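Local coordinates for protein SxtG (Microseira wollei, PDB 6U1R) that probably transfers an amidino group in the saxitoxin biosynthetic pathway, as a member of the amidinotransferase family, at residues A[329-335]-A[349-355]. Residues are numbered along the deposited sequence; the frame is centred on the assembly and turned at random.
Sequences ERVIVEK and FKPIVCS
I352 of strand 350-354 lies beside R330 of the parallel strand 330-334, the two side chains running the same way: CD1 of I352 rests 3.9 Å from CB of R330. I352 CG1 stands anti to the I352 carbonyl carbon (chi1 -58°), beside the backbone N, and the extended chain beyond it brings CD1 to R330. I352 N donates to V331 O at 2.7 Å, nearly straight at 168°, while I352 O receives V333 N at 3.1 Å and also the CA-H of I332. E329 opens the ladder, its carbonyl O taking K350 N at 2.8 Å and lying in plane at the edge of the F349 ring. The extended E329 chain runs alongside K350, but E329 OE2 lies 4.6 Å from K350 NZ, too far for a salt bridge, so any attraction is probably weak. On the other face, V333 CG1 packs 3.7 Å from P351 CB, and helix 338-346 covers both as the crossover of this beta-alpha-beta unit; I99 of helix 83-102 meets I352 on its own face. The R330 guanidinium leads away from strand 350-354 to salt bridges with E103 and D327. Six backbone bonds, bending to 138° at K335 N to C354 O, thus fix the register, while apolar chains on both faces tie this sheet to its flanking helices.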
# COMPACT_ATOMS: atom_id res chain seq x y z
N GLU A 329 21.61 -12.54 23.96
CA GLU A 329 22.98 -13.01 24.11
C GLU A 329 23.56 -13.60 22.84
O GLU A 329 24.69 -13.26 22.46
CB GLU A 329 23.02 -14.04 25.26
CG GLU A 329 24.36 -14.71 25.47
CD GLU A 329 24.34 -15.73 26.61
OE1 GLU A 329 23.24 -16.16 27.02
OE2 GLU A 329 25.43 -16.10 27.11
N ARG A 330 22.83 -14.50 22.17
CA ARG A 330 23.34 -15.21 21.01
C ARG A 330 23.22 -14.35 19.77
O ARG A 330 22.14 -13.83 19.47
CB ARG A 330 22.57 -16.52 20.81
CG ARG A 330 22.84 -17.61 21.87
CD ARG A 330 21.93 -18.83 21.64
NE ARG A 330 20.52 -18.50 21.83
CZ ARG A 330 19.49 -19.18 21.33
NH1 ARG A 330 19.68 -20.24 20.56
NH2 ARG A 330 18.24 -18.79 21.59
N VAL A 331 24.33 -14.20 19.04
CA VAL A 331 24.41 -13.31 17.88
C VAL A 331 25.15 -14.01 16.75
O VAL A 331 26.25 -14.54 16.95
CB VAL A 331 25.11 -11.98 18.25
CG1 VAL A 331 26.45 -12.20 18.94
CG2 VAL A 331 25.26 -11.08 17.02
N ILE A 332 24.54 -14.04 15.55
CA ILE A 332 25.17 -14.61 14.37
C ILE A 332 26.02 -13.52 13.73
O ILE A 332 25.54 -12.40 13.50
CB ILE A 332 24.13 -15.19 13.40
CG1 ILE A 332 23.45 -16.42 14.04
CG2 ILE A 332 24.78 -15.59 12.07
CD1 ILE A 332 22.33 -17.01 13.25
N VAL A 333 27.27 -13.86 13.43
CA VAL A 333 28.26 -12.91 12.93
C VAL A 333 29.16 -13.66 11.95
O VAL A 333 29.33 -14.88 12.05
CB VAL A 333 29.04 -12.28 14.11
CG1 VAL A 333 29.53 -13.34 15.03
CG2 VAL A 333 30.20 -11.41 13.65
N GLU A 334 29.71 -12.92 10.99
CA GLU A 334 30.39 -13.55 9.86
C GLU A 334 31.83 -13.93 10.21
O GLU A 334 32.55 -13.20 10.89
CB GLU A 334 30.37 -12.60 8.66
CG GLU A 334 30.42 -13.32 7.30
CD GLU A 334 31.81 -13.84 6.92
OE1 GLU A 334 32.82 -13.16 7.24
OE2 GLU A 334 31.89 -14.91 6.28
N LYS A 335 32.25 -15.08 9.67
CA LYS A 335 33.47 -15.76 10.11
C LYS A 335 34.73 -14.92 9.91
O LYS A 335 35.66 -14.99 10.72
CB LYS A 335 33.59 -17.09 9.37
CG LYS A 335 34.88 -17.85 9.63
CD LYS A 335 34.71 -19.35 9.33
CE LYS A 335 36.00 -20.13 9.58
NZ LYS A 335 36.24 -21.17 8.53
N PHE A 349 28.41 -10.94 24.79
CA PHE A 349 27.55 -11.71 23.91
C PHE A 349 28.18 -13.06 23.60
O PHE A 349 29.34 -13.33 23.94
CB PHE A 349 27.27 -10.90 22.63
CG PHE A 349 26.55 -9.61 22.89
CD1 PHE A 349 25.16 -9.58 23.01
CD2 PHE A 349 27.25 -8.42 23.01
CE1 PHE A 349 24.49 -8.39 23.24
CE2 PHE A 349 26.58 -7.21 23.25
CZ PHE A 349 25.21 -7.19 23.37
N LYS A 350 27.41 -13.93 22.95
CA LYS A 350 27.86 -15.28 22.58
C LYS A 350 27.79 -15.39 21.06
O LYS A 350 26.73 -15.74 20.50
CB LYS A 350 27.00 -16.36 23.23
CG LYS A 350 27.09 -16.41 24.76
CD LYS A 350 28.51 -16.59 25.26
CE LYS A 350 28.56 -16.74 26.78
NZ LYS A 350 29.93 -17.13 27.24
N PRO A 351 28.88 -15.11 20.35
CA PRO A 351 28.84 -15.15 18.88
C PRO A 351 28.70 -16.58 18.37
O PRO A 351 29.28 -17.52 18.90
CB PRO A 351 30.18 -14.54 18.47
CG PRO A 351 30.70 -13.87 19.67
CD PRO A 351 30.16 -14.59 20.85
N ILE A 352 27.88 -16.72 17.33
CA ILE A 352 27.76 -17.95 16.57
C ILE A 352 28.22 -17.61 15.16
O ILE A 352 27.60 -16.77 14.49
CB ILE A 352 26.33 -18.50 16.59
CG1 ILE A 352 25.89 -18.75 18.04
CG2 ILE A 352 26.25 -19.78 15.77
CD1 ILE A 352 24.40 -18.85 18.24
N VAL A 353 29.32 -18.21 14.74
CA VAL A 353 30.01 -17.79 13.53
C VAL A 353 29.43 -18.53 12.33
O VAL A 353 29.07 -19.71 12.42
CB VAL A 353 31.52 -18.03 13.67
CG1 VAL A 353 32.20 -17.77 12.37
CG2 VAL A 353 32.09 -17.10 14.75
N CYS A 354 29.37 -17.84 11.19
CA CYS A 354 28.85 -18.41 9.95
C CYS A 354 29.56 -17.77 8.75
O CYS A 354 29.69 -16.54 8.71
CB CYS A 354 27.33 -18.18 9.86
SG CYS A 354 26.52 -18.98 8.42
N SER A 355 29.98 -18.58 7.77
CA SER A 355 30.52 -18.05 6.52
C SER A 355 29.38 -17.54 5.65
O SER A 355 28.38 -18.25 5.43
CB SER A 355 31.31 -19.11 5.75
OG SER A 355 32.42 -19.57 6.50